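Local coordinates for protein HTH-type transcriptional regulator LysG (Mycobacterium tuberculosis, PDB 3ISP) that probably activates expression of the exporter LysE and represses its own gene, acting as a homodimeric DNA-binding transcription factor of the LysR family, at residues E225-A230 with G238-K243; A230-L235 with G252-V257. All blocks are in the same frame, centred on the assembly; numbering follows the deposited sequence.

Contact 1: E225-A230 with G238-K243; sequences EGFTAA and GMFPEK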
# COMPACT_ATOMS: atom_id res chain seq x y z
N GLU A 225 -21.32 -17.13 4.61
CA GLU A 225 -21.73 -18.29 3.82
C GLU A 225 -20.52 -18.93 3.16
O GLU A 225 -20.38 -20.15 3.15
CB GLU A 225 -22.80 -17.90 2.78
CG GLU A 225 -22.78 -16.41 2.37
CD GLU A 225 -23.52 -15.50 3.35
OE1 GLU A 225 -24.46 -15.99 4.03
OE2 GLU A 225 -23.18 -14.30 3.43
N GLY A 226 -19.63 -18.09 2.64
CA GLY A 226 -18.42 -18.56 2.00
C GLY A 226 -17.53 -19.37 2.92
O GLY A 226 -17.12 -20.48 2.58
N PHE A 227 -17.23 -18.80 4.09
CA PHE A 227 -16.38 -19.46 5.08
C PHE A 227 -17.10 -20.67 5.61
O PHE A 227 -16.47 -21.69 5.88
CB PHE A 227 -16.10 -18.51 6.25
CG PHE A 227 -14.92 -18.90 7.09
CD1 PHE A 227 -13.62 -18.71 6.63
CD2 PHE A 227 -15.09 -19.41 8.36
CE1 PHE A 227 -12.53 -19.04 7.41
CE2 PHE A 227 -14.00 -19.73 9.15
CZ PHE A 227 -12.71 -19.55 8.67
N THR A 228 -18.42 -20.56 5.75
CA THR A 228 -19.19 -21.67 6.30
C THR A 228 -19.27 -22.87 5.34
O THR A 228 -19.14 -24.03 5.77
CB THR A 228 -20.59 -21.24 6.80
OG1 THR A 228 -20.44 -20.38 7.93
CG2 THR A 228 -21.41 -22.45 7.22
N ALA A 229 -19.49 -22.61 4.05
CA ALA A 229 -19.53 -23.68 3.06
C ALA A 229 -18.17 -24.38 2.96
O ALA A 229 -18.10 -25.60 2.94
CB ALA A 229 -19.97 -23.16 1.69
N ALA A 230 -17.10 -23.60 2.92
CA ALA A 230 -15.76 -24.17 2.94
C ALA A 230 -15.63 -25.22 4.03
O ALA A 230 -15.22 -26.36 3.77
CB ALA A 230 -14.73 -23.07 3.13
N GLY A 238 -11.13 -24.23 10.65
CA GLY A 238 -11.11 -22.79 10.84
C GLY A 238 -11.78 -22.34 12.13
O GLY A 238 -12.54 -23.09 12.74
N MET A 239 -11.51 -21.11 12.55
CA MET A 239 -12.11 -20.58 13.77
C MET A 239 -13.50 -19.96 13.52
O MET A 239 -13.66 -19.06 12.69
CB MET A 239 -11.17 -19.56 14.41
CG MET A 239 -9.72 -19.99 14.46
SD MET A 239 -9.35 -21.21 15.72
CE MET A 239 -10.62 -20.93 16.93
N PHE A 240 -14.48 -20.43 14.28
CA PHE A 240 -15.86 -20.01 14.11
C PHE A 240 -16.45 -19.41 15.38
O PHE A 240 -16.30 -19.97 16.46
CB PHE A 240 -16.73 -21.22 13.73
CG PHE A 240 -16.74 -21.53 12.26
CD1 PHE A 240 -17.85 -21.25 11.49
CD2 PHE A 240 -15.65 -22.12 11.65
CE1 PHE A 240 -17.87 -21.55 10.13
CE2 PHE A 240 -15.67 -22.42 10.30
CZ PHE A 240 -16.78 -22.13 9.54
N PRO A 241 -17.14 -18.28 15.25
CA PRO A 241 -17.86 -17.79 16.42
C PRO A 241 -18.70 -18.93 16.95
O PRO A 241 -19.41 -19.55 16.17
CB PRO A 241 -18.76 -16.70 15.84
CG PRO A 241 -18.04 -16.23 14.64
CD PRO A 241 -17.36 -17.45 14.06
N GLU A 242 -18.61 -19.21 18.24
CA GLU A 242 -19.38 -20.31 18.81
C GLU A 242 -20.86 -20.26 18.48
O GLU A 242 -21.45 -21.29 18.22
CB GLU A 242 -19.18 -20.42 20.31
CG GLU A 242 -19.96 -21.55 20.92
CD GLU A 242 -19.96 -21.52 22.42
OE1 GLU A 242 -18.86 -21.47 23.00
OE2 GLU A 242 -21.06 -21.54 23.02
N LYS A 243 -21.47 -19.08 18.50
CA LYS A 243 -22.90 -19.00 18.18
C LYS A 243 -23.20 -19.71 16.86
O LYS A 243 -24.26 -20.32 16.69
CB LYS A 243 -23.38 -17.54 18.10
CG LYS A 243 -24.91 -17.40 18.10
CD LYS A 243 -25.36 -15.96 17.90
CE LYS A 243 -26.86 -15.79 18.19
NZ LYS A 243 -27.74 -16.65 17.34

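Contact 2: A230-L235 with G252-V257; sequences AARAGL and GSFVRV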
# COMPACT_ATOMS: atom_id res chain seq x y z
N ALA A 230 -17.10 -23.60 2.92
CA ALA A 230 -15.76 -24.17 2.94
C ALA A 230 -15.63 -25.22 4.03
O ALA A 230 -15.22 -26.36 3.77
CB ALA A 230 -14.73 -23.07 3.13
N ALA A 231 -15.96 -24.85 5.27
CA ALA A 231 -15.80 -25.76 6.39
C ALA A 231 -16.76 -26.92 6.25
O ALA A 231 -16.37 -28.07 6.41
CB ALA A 231 -16.02 -25.05 7.71
N ARG A 232 -18.02 -26.63 5.94
CA ARG A 232 -19.01 -27.69 5.78
C ARG A 232 -18.60 -28.66 4.67
O ARG A 232 -18.87 -29.86 4.75
CB ARG A 232 -20.38 -27.10 5.51
CG ARG A 232 -21.16 -26.76 6.76
CD ARG A 232 -22.55 -26.23 6.40
NE ARG A 232 -23.31 -25.80 7.57
CZ ARG A 232 -23.95 -26.62 8.40
NH1 ARG A 232 -23.93 -27.93 8.20
NH2 ARG A 232 -24.61 -26.13 9.44
N ALA A 233 -17.92 -28.14 3.64
CA ALA A 233 -17.43 -28.93 2.52
C ALA A 233 -16.01 -29.51 2.74
O ALA A 233 -15.26 -29.73 1.80
CB ALA A 233 -17.45 -28.09 1.26
N GLY A 234 -15.65 -29.74 4.00
CA GLY A 234 -14.38 -30.35 4.33
C GLY A 234 -13.10 -29.79 3.72
O GLY A 234 -12.08 -30.47 3.72
N LEU A 235 -13.14 -28.57 3.22
CA LEU A 235 -11.92 -27.95 2.70
C LEU A 235 -10.80 -27.80 3.73
O LEU A 235 -9.62 -27.92 3.40
CB LEU A 235 -12.23 -26.58 2.10
CG LEU A 235 -12.42 -26.54 0.59
CD1 LEU A 235 -12.55 -25.09 0.09
CD2 LEU A 235 -11.25 -27.24 -0.08
N GLY A 252 -24.05 -32.72 13.98
CA GLY A 252 -22.97 -33.63 13.67
C GLY A 252 -22.17 -33.07 12.51
O GLY A 252 -21.06 -33.52 12.25
N SER A 253 -22.73 -32.07 11.84
CA SER A 253 -22.08 -31.46 10.68
C SER A 253 -20.66 -30.92 10.95
O SER A 253 -19.80 -31.00 10.06
CB SER A 253 -22.95 -30.34 10.11
OG SER A 253 -24.32 -30.69 10.14
N PHE A 254 -20.43 -30.36 12.14
CA PHE A 254 -19.09 -29.93 12.56
C PHE A 254 -18.61 -30.74 13.75
O PHE A 254 -19.42 -31.19 14.55
CB PHE A 254 -19.09 -28.47 13.00
CG PHE A 254 -19.01 -27.49 11.88
CD1 PHE A 254 -18.53 -27.86 10.64
CD2 PHE A 254 -19.38 -26.18 12.09
CE1 PHE A 254 -18.46 -26.94 9.61
CE2 PHE A 254 -19.31 -25.25 11.07
CZ PHE A 254 -18.85 -25.63 9.83
N VAL A 255 -17.30 -30.88 13.89
CA VAL A 255 -16.71 -31.34 15.15
C VAL A 255 -15.50 -30.49 15.58
O VAL A 255 -14.67 -30.10 14.75
CB VAL A 255 -16.25 -32.81 15.09
CG1 VAL A 255 -17.44 -33.73 14.92
CG2 VAL A 255 -15.22 -33.01 13.99
N ARG A 256 -15.39 -30.23 16.88
CA ARG A 256 -14.21 -29.54 17.39
C ARG A 256 -12.94 -30.31 17.08
O ARG A 256 -12.80 -31.46 17.48
CB ARG A 256 -14.31 -29.31 18.90
CG ARG A 256 -15.25 -28.19 19.30
CD ARG A 256 -15.13 -27.87 20.78
NE ARG A 256 -13.86 -27.22 21.12
CZ ARG A 256 -13.71 -26.40 22.15
NH1 ARG A 256 -14.73 -26.12 22.93
NH2 ARG A 256 -12.52 -25.84 22.39
N VAL A 257 -12.04 -29.66 16.37
CA VAL A 257 -10.71 -30.16 16.05
C VAL A 257 -9.83 -30.36 17.28
O VAL A 257 -8.96 -31.23 17.31
CB VAL A 257 -10.03 -29.15 15.10
CG1 VAL A 257 -8.51 -29.13 15.28
CG2 VAL A 257 -10.45 -29.43 13.66

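Contact 1: E225-A230 with G238-K243
Phe-227, on helix 224-232, meets Phe-240, on strand 238-241, in a buried contact of the LysR substrate-binding domain, which belongs to the periplasmic-binding-protein clan. The contact joins this helix to an outermost strand of the chain's mixed sheet. The two rings lie obliquely, with planes at 40° and centroids 5.0 Å apart. The CD2-CE2 side of Phe-227 does the touching: CD2 lies over one face of Phe-240, and CE2 comes 3.4 Å from Phe-240 CE2. The strand backbone also borders the Phe-227 ring. Met-239 O approaches it obliquely, 3.6 Å from Phe-227 CE2, and Phe-227 CZ lies 4.2 Å from Gly-238 CA. Phe-227 holds its CG anti to the backbone N (chi1 -162°), which sends the ring from the helix toward the strand. There it also packs on Leu-193 and Gln-202 and meets the ring of Trp-195. The strand is held by backbone hydrogen bonds to strand 155-169: Gly-238 pairs with Val-168 and Phe-240 with Leu-166. The axes of residues 225-230 and 238-241 come within 10.2 Å at 125° between their directions, and side chains fill the distance. Thr-228 adds a second, smaller touch. Its hydroxyl is hydrogen-bonded to the backbone O of Thr-224, one turn back. Thr-228 OG1 sits at the edge of the Phe-240 ring, near its plane, 3.6 Å from CE1.

Contact 2: A230-L235 with G252-V257
This is a mainly apolar contact between the C-terminal end of helix 224-232 and the turn that leads from helix 242-251 into strand 255-271. It lies within the LysR substrate-binding domain and is only partly buried. Phe-254 carries the inner half. Ala-231 directs its methyl toward the turn, and Ala-231 CB rests 3.6 Å from Phe-254 CZ. The backbone of the helix meets the same end of the ring, with Arg-232 N at the ring edge, near its plane, 3.7 Å from Phe-254 CE1. Phe-254 has CG anti to its carbonyl carbon (chi1 -82°), and the far end of the ring reaches the helix.

Arg-232 carries the outer half. Its chain crosses Phe-254 at about a right angle, and Arg-232 CG lies 3.9 Å from Phe-254 CE1. The chain is extended from CG to NE and carries the guanidinium out above the face of Phe-254, at a long distance, with NH1 reaching Ser-253. Arg-232 NH1 approaches Ser-253 CB obliquely. NH1 is also 3.4 Å from Ser-253 OG, but the angle is too poor for a hydrogen bond. Guanidinium and ring planes are 25° apart. Arg-232 CZ is 5.6 Å from the ring centroid, so any cation-pi attraction is weak. Asp-251 is a shared polar neighbour: it makes a weak, long ion pair with Arg-232 NH2 and a weak hydrogen bond with Ser-253 OG.

A Schellman motif closes the helix next to the contact. Leu-235 N bonds to Ala-230 O, Gly-234 N bonds to Ala-231 O, and Gly-234 has positive phi. On the turn's side, Phe-254 packs on Pro-248 and Leu-249 of helix 242-251, while the backbone of Val-255 bonds to Ala-169 at the end of strand 155-169.

From the N terminus, the chain enters helix 224-232, whose residues 225-230 form the first side of contact 1. Ala-230 is shared, and the helix end then supplies the first side of contact 2. Strand 238-241 comes next and closes the short loop of contact 1. The chain runs on through helix 242-251 to residues 252-257, which close the longer loop of contact 2. The segments therefore alternate, and the two loops cross. Phe-240 bridges them: its CZ lies 3.5 Å from Ala-231 CB, and its ring meets Phe-254 edge-to-face. Together the contacts tie one helix to edge strand 238-241 and to the turn that leads into strand 255-271.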